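Local coordinates for protein extracellular ligand-binding receptor (Rhodopseudomonas palustris, PDB 4F06) that binds p-hydroxybenzoic acid and probably hands such lignin-derived aromatic compounds to an ABC transporter for uptake, at residues G16-F21 and G205-G210; G22-M27 and M283-A288; A139-I144 and G167-E172. All blocks are in the same frame, centred on the assembly; numbering follows the deposited sequence.

Overall arrangement
From the N terminus, residues 16-21 and 22-27 follow one another into helix 19-36, and each waits for a distant partner. Contact 3 comes next, closing a short loop when residues 167-172 pair with 139-144, the chain between them running through helix 150-165. Contact 1 closes a far longer loop at 205-210, and contact 2 closes the last at 283-288. Contacts 1 and 2 cross, since their segments alternate along the chain, and they touch through Phe21; contact 3 lies within both loops. Contact 1 bridges the two lobes, contact 2 ties a returning helix to the first lobe, and contact 3, its centre about 28 Å from that of contact 1, joins two neighbouring parallel strands of the second lobe's sheet.

Contact 1 (G16-F21 and G205-G210); sequences GPYALF and GPPTLG
Tyr18 is the main projection of 16-21, and Gly205, Pro206 and Pro207 form the surface it fits against. With CG anti to the carbonyl carbon (chi1 -62°), its ring extends across the start of helix 206-217. Pro206 CD sits over one ring face, 4.3 Å from the Tyr18 centroid and 22° off the normal, displaced toward the rim: a CH-pi contact. At the ring's far end, Tyr18 OH meets Pro207 tip to tip, 3.3 Å from both Pro207 CG and CD.

The hollow is made by Gly205. Its CA lies 3.9 Å from Tyr18 CE1, and a CB on this residue would fall 2.5 Å from that same carbon, a clash; the backbone angles of Gly205 would also jam it against the preceding carbonyl oxygen. Phe21 occupies the neighbouring flank, its CE2 3.9 Å from Gly205 N. Beside them, the type I turn from Gly16 to Ala19 presents Pro17, whose CB packs 3.9 Å from Pro206 CG, while Pro17 O rests 3.6 Å from Pro206 CD. Gly205 is the N-cap of its helix, and its carbonyl is gripped from within its own segment: Thr208 OG1 donates to Gly205 O at 2.8 Å, in the carbonyl plane on a lone pair. Outside the two segments, Tyr18 meets Phe81 edge-to-face and Phe21 lies against Tyr80; both partners belong to the p-hydroxybenzoic acid pocket.

The two segments share no hydrogen bond or salt bridge, only rings, prolines and a bare glycine, with 214 Å² buried in all. Such an interface depends on shape and dispersion, with little directional chemistry, which is consistent with lobes that meet over a bound ligand and can part again, as in other periplasmic binding proteins.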
loop_
_atom_site.group_PDB
_atom_site.type_symbol
_atom_site.label_atom_id
_atom_site.label_comp_id
_atom_site.label_asym_id
_atom_site.label_seq_id
_atom_site.Cartn_x
_atom_site.Cartn_y
_atom_site.Cartn_z
ATOM N N GLY A 16 17.305 4.393 4.851
ATOM C CA GLY A 16 17.510 2.976 4.860
ATOM C C GLY A 16 16.984 2.297 3.606
ATOM O O GLY A 16 16.642 2.953 2.627
ATOM N N PRO A 17 16.844 0.969 3.635
ATOM C CA PRO A 17 16.524 0.199 2.442
ATOM C C PRO A 17 15.170 0.579 1.838
ATOM O O PRO A 17 14.964 0.380 0.625
ATOM C CB PRO A 17 16.574 -1.241 2.932
ATOM C CG PRO A 17 17.342 -1.213 4.231
ATOM C CD PRO A 17 17.275 0.144 4.779
ATOM N N TYR A 18 14.233 1.037 2.679
ATOM C CA TYR A 18 12.871 1.382 2.231
ATOM C C TYR A 18 12.689 2.893 2.109
ATOM O O TYR A 18 11.539 3.372 2.032
ATOM C CB TYR A 18 11.849 0.794 3.242
ATOM C CG TYR A 18 11.941 -0.715 3.300
ATOM C CD1 TYR A 18 11.207 -1.526 2.416
ATOM C CD2 TYR A 18 12.740 -1.356 4.271
ATOM C CE1 TYR A 18 11.291 -2.926 2.478
ATOM C CE2 TYR A 18 12.849 -2.734 4.334
ATOM C CZ TYR A 18 12.117 -3.522 3.436
ATOM O OH TYR A 18 12.153 -4.903 3.450
ATOM N N ALA A 19 13.782 3.651 1.999
ATOM C CA ALA A 19 13.724 5.112 2.011
ATOM C C ALA A 19 12.825 5.677 0.932
ATOM O O ALA A 19 12.189 6.713 1.149
ATOM C CB ALA A 19 15.117 5.691 1.845
ATOM N N LEU A 20 12.755 5.044 -0.238
ATOM C CA LEU A 20 11.930 5.643 -1.282
ATOM C C LEU A 20 10.481 5.724 -0.882
ATOM O O LEU A 20 9.761 6.631 -1.268
ATOM C CB LEU A 20 12.070 4.827 -2.584
ATOM C CG LEU A 20 11.421 5.500 -3.825
ATOM C CD1 LEU A 20 11.872 6.967 -4.038
ATOM C CD2 LEU A 20 11.851 4.710 -5.045
ATOM N N PHE A 21 10.013 4.749 -0.095
ATOM C CA PHE A 21 8.594 4.708 0.278
ATOM C C PHE A 21 8.210 5.812 1.242
ATOM O O PHE A 21 7.065 6.332 1.167
ATOM C CB PHE A 21 8.201 3.328 0.779
ATOM C CG PHE A 21 8.447 2.312 -0.289
ATOM C CD1 PHE A 21 7.546 2.203 -1.357
ATOM C CD2 PHE A 21 9.633 1.547 -0.305
ATOM C CE1 PHE A 21 7.825 1.330 -2.409
ATOM C CE2 PHE A 21 9.897 0.674 -1.376
ATOM C CZ PHE A 21 8.991 0.581 -2.421
ATOM N N GLY A 205 10.312 -3.186 -1.834
ATOM C CA GLY A 205 11.676 -2.850 -1.428
ATOM C C GLY A 205 12.613 -3.961 -1.816
ATOM O O GLY A 205 12.311 -4.754 -2.721
ATOM N N PRO A 206 13.750 -4.064 -1.115
ATOM C CA PRO A 206 14.723 -5.111 -1.481
ATOM C C PRO A 206 14.149 -6.540 -1.557
ATOM O O PRO A 206 14.526 -7.300 -2.469
ATOM C CB PRO A 206 15.785 -5.000 -0.386
ATOM C CG PRO A 206 15.772 -3.513 -0.088
ATOM C CD PRO A 206 14.304 -3.129 -0.107
ATOM N N PRO A 207 13.185 -6.919 -0.679
ATOM C CA PRO A 207 12.708 -8.307 -0.778
ATOM C C PRO A 207 12.027 -8.595 -2.118
ATOM O O PRO A 207 12.230 -9.674 -2.705
ATOM C CB PRO A 207 11.677 -8.404 0.363
ATOM C CG PRO A 207 12.222 -7.415 1.384
ATOM C CD PRO A 207 12.638 -6.244 0.523
ATOM N N THR A 208 11.209 -7.651 -2.616
ATOM C CA THR A 208 10.536 -7.874 -3.889
ATOM C C THR A 208 11.507 -7.910 -5.056
ATOM O O THR A 208 11.333 -8.709 -5.995
ATOM C CB THR A 208 9.402 -6.854 -4.077
ATOM O OG1 THR A 208 9.873 -5.509 -3.899
ATOM C CG2 THR A 208 8.279 -7.069 -3.051
ATOM N N LEU A 209 12.507 -7.045 -5.029
ATOM C CA LEU A 209 13.486 -7.065 -6.096
ATOM C C LEU A 209 14.223 -8.423 -6.119
ATOM O O LEU A 209 14.454 -9.029 -7.178
ATOM C CB LEU A 209 14.487 -5.917 -5.917
ATOM C CG LEU A 209 15.451 -5.771 -7.130
ATOM C CD1 LEU A 209 14.685 -5.428 -8.404
ATOM C CD2 LEU A 209 16.455 -4.666 -6.892
ATOM N N GLY A 210 14.627 -8.884 -4.941
ATOM C CA GLY A 210 15.324 -10.184 -4.852
ATOM C C GLY A 210 14.489 -11.331 -5.302
ATOM O O GLY A 210 14.969 -12.208 -6.014
#

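Contact 2 (G22-M27 and M283-A288); sequences GKNYKM and MTSVAA
Tyr25, Thr284 and Asn24 bury the most surface where residues 22-27 of helix 19-36 meet residues 283-288 of helix 283-301. The Tyr25 ring lies obliquely across Thr284, with CE1 3.6 Å from Thr284 CB, and Thr284 O lies at the ring's edge, in its plane, 3.6 Å from CD1. The same tyrosine's backbone carbonyl supports Ala288, whose CB is 3.4 Å from Tyr25 O.

Thr284 puts OG1 between its backbone N and carbonyl carbon (chi1 53°), directing the hydroxyl at the facing helix. There OG1 comes within 3.0 Å of Asn24 CB, a tight approach, and it is hydrogen-bonded to Phe21 O and to Thr282 OG1. Asn24 crosses Thr284 at about a right angle, its chi1 of -95° well away from a staggered value. Its OD1 lies 3.3 Å from Ser285 CB and accepts from Thr282 N, while ND2 bonds to the carbonyls of Leu20 and Glu280. An alanine in place of Asn24 would probably leave Thr282 N and the Glu280 carbonyl without their amide partner, freeing the segment just before helix 283-301 to shift.

The axes of the two short segments come within 7.2 Å at a crossing angle of -40°, and Ser285 CA approaches Asn24 O closely enough for a CA-H...O contact. This close helix-helix packing, in which Ser285 and Ala288 face Asn24 and Tyr25, sits beside the ligand pocket of this periplasmic binding fold: Met283 touches p-hydroxybenzoic acid.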
loop_
_atom_site.group_PDB
_atom_site.type_symbol
_atom_site.label_atom_id
_atom_site.label_comp_id
_atom_site.label_asym_id
_atom_site.label_seq_id
_atom_site.Cartn_x
_atom_site.Cartn_y
_atom_site.Cartn_z
ATOM N N GLY A 22 9.097 6.181 2.164
ATOM C CA GLY A 22 8.828 7.325 3.042
ATOM C C GLY A 22 9.029 8.643 2.331
ATOM O O GLY A 22 8.247 9.602 2.540
ATOM N N LYS A 23 10.053 8.723 1.476
ATOM C CA LYS A 23 10.211 9.910 0.633
ATOM C C LYS A 23 8.920 10.151 -0.168
ATOM O O LYS A 23 8.513 11.300 -0.348
ATOM C CB LYS A 23 11.382 9.743 -0.337
ATOM C CG LYS A 23 11.679 10.943 -1.228
ATOM C CD LYS A 23 12.860 10.660 -2.182
ATOM C CE LYS A 23 13.234 11.825 -3.076
ATOM N NZ LYS A 23 14.449 11.450 -3.847
ATOM N N ASN A 24 8.290 9.078 -0.641
ATOM C CA ASN A 24 7.024 9.223 -1.370
ATOM C C ASN A 24 5.880 9.776 -0.530
ATOM O O ASN A 24 5.012 10.427 -1.068
ATOM C CB ASN A 24 6.610 7.910 -2.017
ATOM C CG ASN A 24 7.049 7.785 -3.467
ATOM O OD1 ASN A 24 6.285 8.101 -4.392
ATOM N ND2 ASN A 24 8.297 7.403 -3.692
ATOM N N TYR A 25 5.873 9.531 0.797
ATOM C CA TYR A 25 4.842 10.220 1.624
ATOM C C TYR A 25 5.062 11.742 1.518
ATOM O O TYR A 25 4.098 12.495 1.312
ATOM C CB TYR A 25 4.967 9.865 3.108
ATOM C CG TYR A 25 4.560 8.472 3.502
ATOM C CD1 TYR A 25 3.686 7.678 2.752
ATOM C CD2 TYR A 25 5.062 7.957 4.727
ATOM C CE1 TYR A 25 3.306 6.425 3.225
ATOM C CE2 TYR A 25 4.664 6.719 5.193
ATOM C CZ TYR A 25 3.835 5.941 4.413
ATOM O OH TYR A 25 3.415 4.689 4.861
ATOM N N LYS A 26 6.304 12.204 1.650
ATOM C CA LYS A 26 6.630 13.623 1.522
ATOM C C LYS A 26 6.297 14.134 0.127
ATOM O O LYS A 26 5.750 15.247 -0.015
ATOM C CB LYS A 26 8.119 13.829 1.810
ATOM C CG LYS A 26 8.500 15.301 1.861
ATOM C CD LYS A 26 9.959 15.458 2.257
ATOM C CE LYS A 26 10.160 15.229 3.749
ATOM N NZ LYS A 26 11.519 15.556 4.216
HETATM N N MSE A 27 6.612 13.338 -0.910
HETATM C CA MSE A 27 6.259 13.754 -2.288
HETATM C C MSE A 27 4.756 13.939 -2.460
HETATM O O MSE A 27 4.293 14.901 -3.072
HETATM C CB MSE A 27 6.766 12.714 -3.282
HETATM C CG MSE A 27 8.268 12.685 -3.372
HETATM SE SE MSE A 27 8.981 11.086 -4.179
HETATM C CE MSE A 27 7.912 10.856 -5.577
HETATM N N MSE A 283 3.246 3.817 -4.961
HETATM C CA MSE A 283 1.890 3.865 -4.403
HETATM C C MSE A 283 1.779 4.653 -3.111
HETATM O O MSE A 283 0.692 5.198 -2.826
HETATM C CB MSE A 283 1.400 2.412 -4.173
HETATM C CG MSE A 283 1.954 1.705 -2.924
HETATM SE SE MSE A 283 3.904 1.416 -2.924
HETATM C CE MSE A 283 3.976 0.119 -1.495
ATOM N N THR A 284 2.837 4.758 -2.296
ATOM C CA THR A 284 2.700 5.502 -1.032
ATOM C C THR A 284 2.462 7.002 -1.286
ATOM O O THR A 284 1.902 7.672 -0.425
ATOM C CB THR A 284 3.883 5.273 -0.114
ATOM O OG1 THR A 284 5.112 5.552 -0.800
ATOM C CG2 THR A 284 3.914 3.823 0.405
ATOM N N SER A 285 2.854 7.528 -2.453
ATOM C CA SER A 285 2.552 8.935 -2.754
ATOM C C SER A 285 1.064 9.220 -2.889
ATOM O O SER A 285 0.608 10.249 -2.408
ATOM C CB SER A 285 3.329 9.444 -3.990
ATOM O OG SER A 285 2.840 8.841 -5.161
ATOM N N VAL A 286 0.323 8.307 -3.540
ATOM C CA VAL A 286 -1.089 8.569 -3.713
ATOM C C VAL A 286 -1.813 8.387 -2.375
ATOM O O VAL A 286 -2.761 9.115 -2.056
ATOM C CB VAL A 286 -1.699 7.758 -4.862
ATOM C CG1 VAL A 286 -1.920 6.271 -4.545
ATOM C CG2 VAL A 286 -3.055 8.404 -5.275
ATOM N N ALA A 287 -1.360 7.423 -1.569
ATOM C CA ALA A 287 -1.990 7.244 -0.236
ATOM C C ALA A 287 -1.740 8.501 0.598
ATOM O O ALA A 287 -2.601 8.880 1.391
ATOM C CB ALA A 287 -1.422 6.022 0.448
ATOM N N ALA A 288 -0.570 9.115 0.436
ATOM C CA ALA A 288 -0.266 10.350 1.182
ATOM C C ALA A 288 -1.066 11.550 0.674
ATOM O O ALA A 288 -1.527 12.360 1.485
ATOM C CB ALA A 288 1.248 10.621 1.161
#

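Contact 3 (A139-I144 and G167-E172); sequences ATKVAI and GGKVVE
The first torsions of Ile144 and Val170 turn the two side chains together: Ile144 CG1 is anti to its carbonyl carbon (chi1 -61°) and Val170 CG1 anti to its backbone N (chi1 173°), which brings Ile144 CD1 to 3.8 Å from Val170 CG1. On the other sheet face, Lys141 and Lys169 run side by side in the same direction, and a bend at chi4 of Lys141 (-46°) leaves the two NZ atoms 3.5 Å apart. This proximity would tend to disfavour full charge on both.

The strands are parallel. Lys169 N donates to Thr140 O, Val142 N to Lys169 O at 2.9 Å, and Val171 N to Val142 O at 2.9 Å. Bridges pair Lys141 with Lys169 and Val142 with Val170, but Ala143 then pairs with Glu172. Val171 is the extra residue of a beta bulge, a register shift of one, and Ile144 N resumes the pairing with Glu172 O at 2.8 Å. The Val171 side chain crosses that of Lys141 at about a right angle, with Val171 CG1 3.7 Å from Lys141 CB. At the start of the pair, one water donates to both Thr140 O and Gly167 O, next to the Schellman turn that ends helix 150-165.

The pair forms a beta-alpha-beta unit with that helix, which covers Val142, Ile144 and Val170. Helix 184-193 packs on the face of Ala143 and Glu172, and strand 197-201 continues the sheet beyond strand 141-147.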
loop_
_atom_site.group_PDB
_atom_site.type_symbol
_atom_site.label_atom_id
_atom_site.label_comp_id
_atom_site.label_asym_id
_atom_site.label_seq_id
_atom_site.Cartn_x
_atom_site.Cartn_y
_atom_site.Cartn_z
ATOM N N ALA A 139 -4.924 -21.019 -14.376
ATOM C CA ALA A 139 -4.077 -21.681 -13.381
ATOM C C ALA A 139 -4.830 -22.808 -12.739
ATOM O O ALA A 139 -6.043 -22.702 -12.497
ATOM C CB ALA A 139 -3.629 -20.699 -12.303
ATOM N N THR A 140 -4.122 -23.886 -12.448
ATOM C CA THR A 140 -4.783 -24.963 -11.727
ATOM C C THR A 140 -4.082 -25.353 -10.448
ATOM O O THR A 140 -4.779 -25.700 -9.481
ATOM C CB THR A 140 -4.926 -26.213 -12.584
ATOM O OG1 THR A 140 -3.641 -26.555 -13.078
ATOM C CG2 THR A 140 -5.808 -25.926 -13.765
ATOM N N LYS A 141 -2.739 -25.303 -10.434
ATOM C CA LYS A 141 -1.977 -25.592 -9.223
ATOM C C LYS A 141 -1.059 -24.403 -8.909
ATOM O O LYS A 141 -0.179 -24.060 -9.701
ATOM C CB LYS A 141 -1.147 -26.856 -9.427
ATOM C CG LYS A 141 -2.014 -28.105 -9.612
ATOM C CD LYS A 141 -1.122 -29.353 -9.675
ATOM C CE LYS A 141 -1.883 -30.593 -10.126
ATOM N NZ LYS A 141 -3.194 -30.800 -9.464
ATOM N N VAL A 142 -1.283 -23.765 -7.761
ATOM C CA VAL A 142 -0.549 -22.558 -7.397
ATOM C C VAL A 142 0.364 -22.813 -6.207
ATOM O O VAL A 142 -0.026 -23.516 -5.256
ATOM C CB VAL A 142 -1.539 -21.411 -7.083
ATOM C CG1 VAL A 142 -0.840 -20.233 -6.392
ATOM C CG2 VAL A 142 -2.190 -20.915 -8.380
ATOM N N ALA A 143 1.588 -22.268 -6.276
ATOM C CA ALA A 143 2.476 -22.187 -5.118
ATOM C C ALA A 143 2.390 -20.762 -4.576
ATOM O O ALA A 143 2.622 -19.780 -5.318
ATOM C CB ALA A 143 3.926 -22.466 -5.537
ATOM N N ILE A 144 2.024 -20.656 -3.297
ATOM C CA ILE A 144 2.010 -19.362 -2.613
ATOM C C ILE A 144 3.329 -19.133 -1.894
ATOM O O ILE A 144 3.771 -20.026 -1.177
ATOM C CB ILE A 144 0.837 -19.275 -1.603
ATOM C CG1 ILE A 144 -0.538 -19.426 -2.313
ATOM C CG2 ILE A 144 0.929 -18.003 -0.755
ATOM C CD1 ILE A 144 -1.713 -19.535 -1.349
ATOM N N GLY A 167 -12.276 -23.634 -7.382
ATOM C CA GLY A 167 -11.856 -24.977 -7.855
ATOM C C GLY A 167 -10.364 -25.144 -8.059
ATOM O O GLY A 167 -9.925 -26.191 -8.516
ATOM N N GLY A 168 -9.579 -24.099 -7.771
ATOM C CA GLY A 168 -8.133 -24.192 -7.842
ATOM C C GLY A 168 -7.505 -24.988 -6.720
ATOM O O GLY A 168 -8.094 -25.139 -5.653
ATOM N N LYS A 169 -6.276 -25.430 -6.926
ATOM C CA LYS A 169 -5.519 -26.150 -5.909
ATOM C C LYS A 169 -4.298 -25.324 -5.535
ATOM O O LYS A 169 -3.605 -24.782 -6.393
ATOM C CB LYS A 169 -5.061 -27.490 -6.502
ATOM C CG LYS A 169 -6.192 -28.459 -6.862
ATOM C CD LYS A 169 -5.643 -29.725 -7.512
ATOM C CE LYS A 169 -6.730 -30.746 -7.825
ATOM N NZ LYS A 169 -6.137 -32.088 -8.120
ATOM N N VAL A 170 -4.043 -25.236 -4.226
ATOM C CA VAL A 170 -2.807 -24.646 -3.703
ATOM C C VAL A 170 -1.921 -25.821 -3.329
ATOM O O VAL A 170 -2.260 -26.580 -2.395
ATOM C CB VAL A 170 -3.070 -23.712 -2.536
ATOM C CG1 VAL A 170 -1.748 -23.243 -1.916
ATOM C CG2 VAL A 170 -3.868 -22.499 -3.019
ATOM N N VAL A 171 -0.795 -25.981 -4.039
ATOM C CA VAL A 171 0.030 -27.160 -3.880
ATOM C C VAL A 171 1.203 -26.927 -2.965
ATOM O O VAL A 171 1.858 -27.870 -2.556
ATOM C CB VAL A 171 0.504 -27.754 -5.226
ATOM C CG1 VAL A 171 -0.711 -28.273 -5.985
ATOM C CG2 VAL A 171 1.339 -26.747 -5.997
ATOM N N GLU A 172 1.478 -25.673 -2.637
ATOM C CA GLU A 172 2.608 -25.320 -1.775
ATOM C C GLU A 172 2.312 -23.949 -1.175
ATOM O O GLU A 172 1.738 -23.084 -1.858
ATOM C CB GLU A 172 3.894 -25.231 -2.602
ATOM C CG GLU A 172 5.128 -25.158 -1.704
ATOM C CD GLU A 172 6.405 -25.021 -2.478
ATOM O OE1 GLU A 172 6.327 -24.651 -3.674
ATOM O OE2 GLU A 172 7.479 -25.256 -1.865
HETATM O O HOH W 1 -7.413 -26.835 -10.161
#